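Local structure of aminotransferase (Psychrobacter arcticus 273-4, 3IF2) at residues P200-E204 with G205-A209; I287-A291 with K292-A296; L380-Y383 with E384-A388. The protein binds pyridoxal 5'-phosphate and is probably an amino-acid aminotransferase, perhaps one that exchanges amino groups between valine and pyruvate. All coordinates share one frame; numbering follows the deposited sequence.

Contact 1: residues P200-E204 with G205-A209; sequences PALKE and GRIGA
Pro200 opens the short helix 200-203 and lies beside the end of Arg206, Pro200 C 4.0 Å from Arg206 NH2. Ala201 does more of the work. In the conformer described, one of two deposited for Arg206, the guanidinium lies over it, with the Ala201 CA standing 3.4 Å from the plane and displaced toward the rim, while Ala201 CB also rests against CD1 of Ile207. The carbonyl of Ala201 receives Arg206 N at 2.8 Å, within the carbonyl plane. Leu202 turns its CD1 to Ile207 CB. Its carbonyl O takes a weak bond from Gly205 N and is hydrogen-bonded by a water that also accepts from Ile207 N, linking helix end and strand start. Glu204 sends its extended chain alongside Arg206. In that same arginine conformer OE1 reaches the guanidinium edge in a long salt bridge, 3.6 Å to NH2, with the two planes 64° apart; the bend of Arg206 at chi3 (-65°) folds the group back over the helix.

This is a Schellman motif: Gly205, with positive phi, ends the helix, and two bonds run back into its last turn. The chain then enters strand 207-213, which pairs in parallel with strand 142-149 in the large mixed sheet. Ile207 packs there on Ser146 and Leu148, and Leu202 on Tyr238.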
loop_
_atom_site.group_PDB
_atom_site.type_symbol
_atom_site.label_atom_id
_atom_site.label_comp_id
_atom_site.label_asym_id
_atom_site.label_seq_id
_atom_site.Cartn_x
_atom_site.Cartn_y
_atom_site.Cartn_z
ATOM N N PRO A 200 15.434 16.332 -27.183
ATOM C CA PRO A 200 15.533 15.184 -28.102
ATOM C C PRO A 200 14.685 13.962 -27.710
ATOM O O PRO A 200 14.079 13.329 -28.590
ATOM C CB PRO A 200 17.024 14.836 -28.062
ATOM C CG PRO A 200 17.698 16.119 -27.762
ATOM C CD PRO A 200 16.778 16.846 -26.835
ATOM N N ALA A 201 14.654 13.646 -26.414
ATOM C CA ALA A 201 13.812 12.565 -25.898
ATOM C C ALA A 201 12.329 12.760 -26.290
ATOM O O ALA A 201 11.664 11.792 -26.683
ATOM C CB ALA A 201 13.973 12.426 -24.359
ATOM N N LEU A 202 11.842 14.007 -26.226
ATOM C CA LEU A 202 10.444 14.339 -26.579
ATOM C C LEU A 202 10.191 14.199 -28.081
ATOM O O LEU A 202 9.232 13.537 -28.479
ATOM C CB LEU A 202 10.050 15.758 -26.111
ATOM C CG LEU A 202 8.569 16.169 -26.229
ATOM C CD1 LEU A 202 7.682 15.306 -25.334
ATOM C CD2 LEU A 202 8.385 17.623 -25.868
ATOM N N LYS A 203 11.028 14.836 -28.903
ATOM C CA LYS A 203 10.906 14.747 -30.380
ATOM C C LYS A 203 11.005 13.290 -30.895
ATOM O O LYS A 203 10.206 12.874 -31.741
ATOM C CB LYS A 203 11.965 15.619 -31.103
ATOM C CG LYS A 203 11.661 17.136 -31.304
ATOM C CD LYS A 203 12.755 17.773 -32.217
ATOM C CE LYS A 203 12.320 19.037 -32.983
ATOM N NZ LYS A 203 12.117 20.232 -32.129
ATOM N N GLU A 204 11.960 12.527 -30.347
ATOM C CA GLU A 204 12.241 11.129 -30.775
ATOM C C GLU A 204 11.315 10.008 -30.209
ATOM O O GLU A 204 11.531 8.828 -30.509
ATOM C CB GLU A 204 13.733 10.805 -30.526
ATOM C CG GLU A 204 14.709 11.691 -31.374
ATOM C CD GLU A 204 16.193 11.539 -31.012
ATOM O OE1 GLU A 204 16.534 11.334 -29.835
ATOM O OE2 GLU A 204 17.043 11.667 -31.911
ATOM N N GLY A 205 10.300 10.365 -29.420
ATOM C CA GLY A 205 9.345 9.396 -28.860
ATOM C C GLY A 205 9.791 8.587 -27.648
ATOM O O GLY A 205 9.258 7.498 -27.428
ATOM N N ARG A 206 10.717 9.141 -26.853
ATOM C CA ARG A 206 11.275 8.488 -25.658
ATOM C C ARG A 206 10.764 9.081 -24.328
ATOM O O ARG A 206 11.415 8.934 -23.278
ATOM C CB ARG A 206 12.815 8.517 -25.731
ATOM C CG ARG A 206 13.374 7.769 -26.946
ATOM C CD ARG A 206 14.907 7.671 -26.940
ATOM N NE ARG A 206 15.570 8.967 -27.059
ATOM C CZ ARG A 206 16.130 9.627 -26.048
ATOM N NH1 ARG A 206 16.127 9.118 -24.822
ATOM N NH2 ARG A 206 16.707 10.801 -26.276
ATOM N N ILE A 207 9.603 9.749 -24.361
ATOM C CA ILE A 207 8.961 10.318 -23.149
ATOM C C ILE A 207 7.600 9.622 -23.045
ATOM O O ILE A 207 6.792 9.708 -23.969
ATOM C CB ILE A 207 8.811 11.870 -23.204
ATOM C CG1 ILE A 207 10.185 12.553 -23.178
ATOM C CG2 ILE A 207 7.967 12.393 -22.038
ATOM C CD1 ILE A 207 10.975 12.350 -21.881
ATOM N N GLY A 208 7.371 8.904 -21.951
ATOM C CA GLY A 208 6.103 8.179 -21.730
ATOM C C GLY A 208 4.939 8.978 -21.143
ATOM O O GLY A 208 3.785 8.657 -21.403
ATOM N N ALA A 209 5.245 10.000 -20.345
ATOM C CA ALA A 209 4.241 10.878 -19.731
ATOM C C ALA A 209 4.888 12.174 -19.273
ATOM O O ALA A 209 6.112 12.244 -19.194
ATOM C CB ALA A 209 3.599 10.187 -18.548
HETATM O O HOH W 1 8.227 11.414 -26.551
#

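Contact 2: residues I287-A291 with K292-A296; sequences IVADA and KVIEA
Asp290 caps the helix that starts just after it. Its CG is anti to the backbone N (chi1 -172°), which swings the carboxylate over the first turn, where OD2 accepts from Lys292 N at 3.2 Å. The N-H comes from above the carboxylate plane, 47° out of it, and OD2 also lies close to CB of the same lysine. The other oxygen, OD1, is bound by Asn266, so both carboxylate oxygens are engaged, which restrains the rotation of the group. The backbone O of Asp290 takes two N-H groups, a straight one from Ile294 at 3.2 Å and a weak, bent one from Val293; one residue on, Ala291 O receives Glu295 N at 2.8 Å.

Beneath this polar turn the apolar side chains close the angle between strand and helix. Ile294 has both its torsions near -60°, and its CD1 drops toward the strand, 3.8 Å from Ala289 CB and 3.9 Å from CG2 of Ile287. The two isoleucines run past each other in opposite senses. Ala289 CB has a second neighbour in Val293, whose CB is 3.8 Å away. Glu295 lays its chain along Ala291, CG 3.5 Å from the carbonyl O.

Such a cap, with a small apolar cluster behind it, marks the turn from strand 285-288 into helix 291-305. The strand runs antiparallel between 109-112 and 268-273. Ile287 also packs on Ala118 of helix 115-125, and its side chain is about 7 Å from that of Ser115, which binds the cofactor. On the helix, in the conformer described, one of two deposited, Lys292 makes a cation-pi contact with Phe4 of the second subunit.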
loop_
_atom_site.group_PDB
_atom_site.type_symbol
_atom_site.label_atom_id
_atom_site.label_comp_id
_atom_site.label_asym_id
_atom_site.label_seq_id
_atom_site.Cartn_x
_atom_site.Cartn_y
_atom_site.Cartn_z
ATOM N N ILE A 287 -7.258 8.958 -7.805
ATOM C CA ILE A 287 -6.849 9.154 -9.202
ATOM C C ILE A 287 -8.101 9.345 -10.068
ATOM O O ILE A 287 -8.986 8.504 -10.033
ATOM C CB ILE A 287 -6.018 7.942 -9.785
ATOM C CG1 ILE A 287 -4.693 7.743 -9.043
ATOM C CG2 ILE A 287 -5.680 8.181 -11.245
ATOM C CD1 ILE A 287 -3.878 6.485 -9.480
ATOM N N VAL A 288 -8.164 10.457 -10.811
ATOM C CA VAL A 288 -9.207 10.728 -11.807
ATOM C C VAL A 288 -8.518 10.607 -13.189
ATOM O O VAL A 288 -7.559 11.350 -13.473
ATOM C CB VAL A 288 -9.849 12.097 -11.617
ATOM C CG1 VAL A 288 -10.841 12.399 -12.769
ATOM C CG2 VAL A 288 -10.537 12.155 -10.232
ATOM N N ALA A 289 -8.995 9.668 -14.028
ATOM C CA ALA A 289 -8.361 9.388 -15.331
ATOM C C ALA A 289 -9.262 8.666 -16.299
ATOM O O ALA A 289 -10.398 8.345 -15.972
ATOM C CB ALA A 289 -7.105 8.557 -15.100
ATOM N N ASP A 290 -8.745 8.407 -17.495
ATOM C CA ASP A 290 -9.445 7.596 -18.494
ATOM C C ASP A 290 -9.594 6.183 -17.941
ATOM O O ASP A 290 -8.709 5.714 -17.207
ATOM C CB ASP A 290 -8.634 7.497 -19.805
ATOM C CG ASP A 290 -9.413 6.816 -20.940
ATOM O OD1 ASP A 290 -10.350 7.457 -21.461
ATOM O OD2 ASP A 290 -9.070 5.669 -21.325
ATOM N N ALA A 291 -10.687 5.516 -18.319
ATOM C CA ALA A 291 -10.979 4.125 -17.908
ATOM C C ALA A 291 -9.765 3.191 -18.040
ATOM O O ALA A 291 -9.473 2.404 -17.130
ATOM C CB ALA A 291 -12.158 3.558 -18.719
ATOM N N LYS A 292 -9.045 3.338 -19.156
ATOM C CA LYS A 292 -7.844 2.548 -19.461
ATOM C C LYS A 292 -6.809 2.633 -18.329
ATOM O O LYS A 292 -6.244 1.611 -17.905
ATOM C CB LYS A 292 -7.256 2.995 -20.818
ATOM C CG LYS A 292 -6.058 2.203 -21.321
ATOM C CD LYS A 292 -5.829 2.412 -22.816
ATOM C CE LYS A 292 -4.523 1.777 -23.258
ATOM N NZ LYS A 292 -4.517 0.335 -22.948
ATOM N N VAL A 293 -6.574 3.852 -17.825
ATOM C CA VAL A 293 -5.623 4.083 -16.716
ATOM C C VAL A 293 -6.158 3.500 -15.379
ATOM O O VAL A 293 -5.398 2.876 -14.636
ATOM C CB VAL A 293 -5.301 5.584 -16.538
ATOM C CG1 VAL A 293 -4.442 5.826 -15.298
ATOM C CG2 VAL A 293 -4.616 6.129 -17.777
ATOM N N ILE A 294 -7.454 3.677 -15.105
ATOM C CA ILE A 294 -8.095 3.195 -13.878
ATOM C C ILE A 294 -8.088 1.665 -13.815
ATOM O O ILE A 294 -7.816 1.094 -12.744
ATOM C CB ILE A 294 -9.532 3.795 -13.685
ATOM C CG1 ILE A 294 -9.508 5.341 -13.700
ATOM C CG2 ILE A 294 -10.183 3.332 -12.399
ATOM C CD1 ILE A 294 -8.550 6.024 -12.662
ATOM N N GLU A 295 -8.352 1.003 -14.943
ATOM C CA GLU A 295 -8.269 -0.471 -15.011
ATOM C C GLU A 295 -6.869 -0.962 -14.667
ATOM O O GLU A 295 -6.728 -1.947 -13.950
ATOM C CB GLU A 295 -8.715 -1.030 -16.368
ATOM C CG GLU A 295 -10.212 -0.976 -16.575
ATOM C CD GLU A 295 -10.636 -1.102 -18.036
ATOM O OE1 GLU A 295 -9.889 -1.674 -18.864
ATOM O OE2 GLU A 295 -11.728 -0.593 -18.361
ATOM N N ALA A 296 -5.852 -0.263 -15.163
ATOM C CA ALA A 296 -4.436 -0.570 -14.857
ATOM C C ALA A 296 -4.157 -0.463 -13.363
ATOM O O ALA A 296 -3.586 -1.392 -12.768
ATOM C CB ALA A 296 -3.498 0.351 -15.633
#

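Contact 3: residues L380-Y383 with E384-A388; sequences LDLY and ERLKA
Tyr383 lays the phenol end of its ring against the aliphatic chain of Lys387, one turn further on. CE of the lysine lies 3.5 Å from the hydroxyl O of Tyr383 and 3.6 Å from its CE2, approaching obliquely. Two bends, at chi3 (58°) and chi4 (65°), turn the lysine back along the helix, and its NZ bonds OE1 of Glu384 at 3.0 Å in a salt bridge. Glu384 bends at chi2, and its carboxylate stands almost perpendicular to the Tyr383 ring, OE2 3.6 Å from CE2 of Tyr383. Asp23 of helix 16-29 hydrogen-bonds the hydroxyl of the buried tyrosine and forms a long, weak ion pair with the lysine.

The framework is ordinary alpha-helical i to i+4 bonding along helix 379-388. Leu386 N to Leu382 O, at 3.0 Å, is nearly straight, whereas Glu384 N to Leu380 O is weak. Two side-chain pairs repeat the same spacing on other faces. Asp381 and Arg385 form a salt bridge in which NE points at OD1 at 3.3 Å; the oxygen lies in the guanidinium plane, though NE stands 47° out of the carboxylate plane. Leu382 and Leu386 cross at an angle, CG of the first 3.8 Å from CD1 of the second, and both lean on Val436 of helix 423-441. Tyr383 instead packs on Leu20 and Leu24 of helix 16-29, with Pro395 alongside.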
loop_
_atom_site.group_PDB
_atom_site.type_symbol
_atom_site.label_atom_id
_atom_site.label_comp_id
_atom_site.label_asym_id
_atom_site.label_seq_id
_atom_site.Cartn_x
_atom_site.Cartn_y
_atom_site.Cartn_z
ATOM N N LEU A 380 23.694 21.673 1.432
ATOM C CA LEU A 380 23.908 20.366 2.099
ATOM C C LEU A 380 24.821 20.524 3.328
ATOM O O LEU A 380 24.651 19.809 4.314
ATOM C CB LEU A 380 24.519 19.317 1.157
ATOM C CG LEU A 380 24.787 17.903 1.760
ATOM C CD1 LEU A 380 23.509 17.301 2.408
ATOM C CD2 LEU A 380 25.408 16.940 0.734
ATOM N N ASP A 381 25.778 21.452 3.235
ATOM C CA ASP A 381 26.712 21.782 4.313
ATOM C C ASP A 381 25.986 22.624 5.375
ATOM O O ASP A 381 26.176 22.402 6.575
ATOM C CB ASP A 381 27.925 22.529 3.745
ATOM C CG ASP A 381 29.208 22.232 4.494
ATOM O OD1 ASP A 381 29.213 22.271 5.755
ATOM O OD2 ASP A 381 30.220 21.975 3.796
ATOM N N LEU A 382 25.170 23.590 4.932
ATOM C CA LEU A 382 24.317 24.382 5.833
ATOM C C LEU A 382 23.412 23.452 6.652
ATOM O O LEU A 382 23.315 23.604 7.852
ATOM C CB LEU A 382 23.456 25.393 5.058
ATOM C CG LEU A 382 22.511 26.321 5.831
ATOM C CD1 LEU A 382 23.296 27.052 6.892
ATOM C CD2 LEU A 382 21.788 27.300 4.886
ATOM N N TYR A 383 22.782 22.489 5.991
ATOM C CA TYR A 383 21.941 21.475 6.659
ATOM C C TYR A 383 22.664 20.758 7.811
ATOM O O TYR A 383 22.087 20.587 8.878
ATOM C CB TYR A 383 21.394 20.463 5.638
ATOM C CG TYR A 383 20.941 19.148 6.221
ATOM C CD1 TYR A 383 19.660 18.999 6.761
ATOM C CD2 TYR A 383 21.794 18.032 6.225
ATOM C CE1 TYR A 383 19.241 17.766 7.309
ATOM C CE2 TYR A 383 21.386 16.799 6.769
ATOM C CZ TYR A 383 20.116 16.683 7.312
ATOM O OH TYR A 383 19.738 15.485 7.837
ATOM N N GLU A 384 23.919 20.362 7.582
ATOM C CA GLU A 384 24.735 19.670 8.600
ATOM C C GLU A 384 25.024 20.572 9.793
ATOM O O GLU A 384 24.959 20.123 10.935
ATOM C CB GLU A 384 26.067 19.149 8.013
ATOM C CG GLU A 384 25.937 18.062 6.927
ATOM C CD GLU A 384 25.405 16.705 7.411
ATOM O OE1 GLU A 384 25.570 16.376 8.610
ATOM O OE2 GLU A 384 24.840 15.955 6.570
ATOM N N ARG A 385 25.346 21.834 9.521
ATOM C CA ARG A 385 25.647 22.811 10.584
ATOM C C ARG A 385 24.434 23.129 11.444
ATOM O O ARG A 385 24.552 23.194 12.670
ATOM C CB ARG A 385 26.222 24.097 10.003
ATOM C CG ARG A 385 27.630 23.921 9.469
ATOM C CD ARG A 385 27.990 25.059 8.549
ATOM N NE ARG A 385 29.241 24.786 7.841
ATOM C CZ ARG A 385 30.392 25.457 7.947
ATOM N NH1 ARG A 385 30.528 26.551 8.712
ATOM N NH2 ARG A 385 31.424 25.040 7.212
ATOM N N LEU A 386 23.287 23.329 10.791
ATOM C CA LEU A 386 22.007 23.560 11.483
ATOM C C LEU A 386 21.597 22.318 12.298
ATOM O O LEU A 386 21.154 22.466 13.444
ATOM C CB LEU A 386 20.901 23.956 10.494
ATOM C CG LEU A 386 21.067 25.256 9.708
ATOM C CD1 LEU A 386 20.046 25.334 8.587
ATOM C CD2 LEU A 386 20.971 26.461 10.623
ATOM N N LYS A 387 21.772 21.117 11.724
ATOM C CA LYS A 387 21.446 19.836 12.413
ATOM C C LYS A 387 22.223 19.672 13.726
ATOM O O LYS A 387 21.644 19.219 14.725
ATOM C CB LYS A 387 21.661 18.619 11.488
ATOM C CG LYS A 387 21.401 17.221 12.121
ATOM C CD LYS A 387 21.204 16.096 11.072
ATOM C CE LYS A 387 22.398 15.945 10.113
ATOM N NZ LYS A 387 23.681 15.502 10.741
ATOM N N ALA A 388 23.509 20.046 13.703
ATOM C CA ALA A 388 24.388 20.032 14.891
ATOM C C ALA A 388 23.990 21.100 15.941
ATOM O O ALA A 388 24.397 20.973 17.096
ATOM C CB ALA A 388 25.888 20.182 14.485
#

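Overall arrangement
Following the chain, contact 1 comes first, then contact 2 and, well after it, contact 3; each is confined to one unbroken run of residues, so none nests in or crosses another. Contact 1 turns the chain from a helix into a strand and contact 2 from a strand into a helix. Both strands belong to the large mixed sheet beside the cofactor, yet the two contacts do not touch, their nearest atoms being about 9 Å apart. Contact 3 is a turn within helix 379-388, on the opposite side of the chain's centre from contact 2. Its centre is about 43 Å from that of contact 2, and it joins the N-terminal helix 16-29 to the C-terminal helix 423-441.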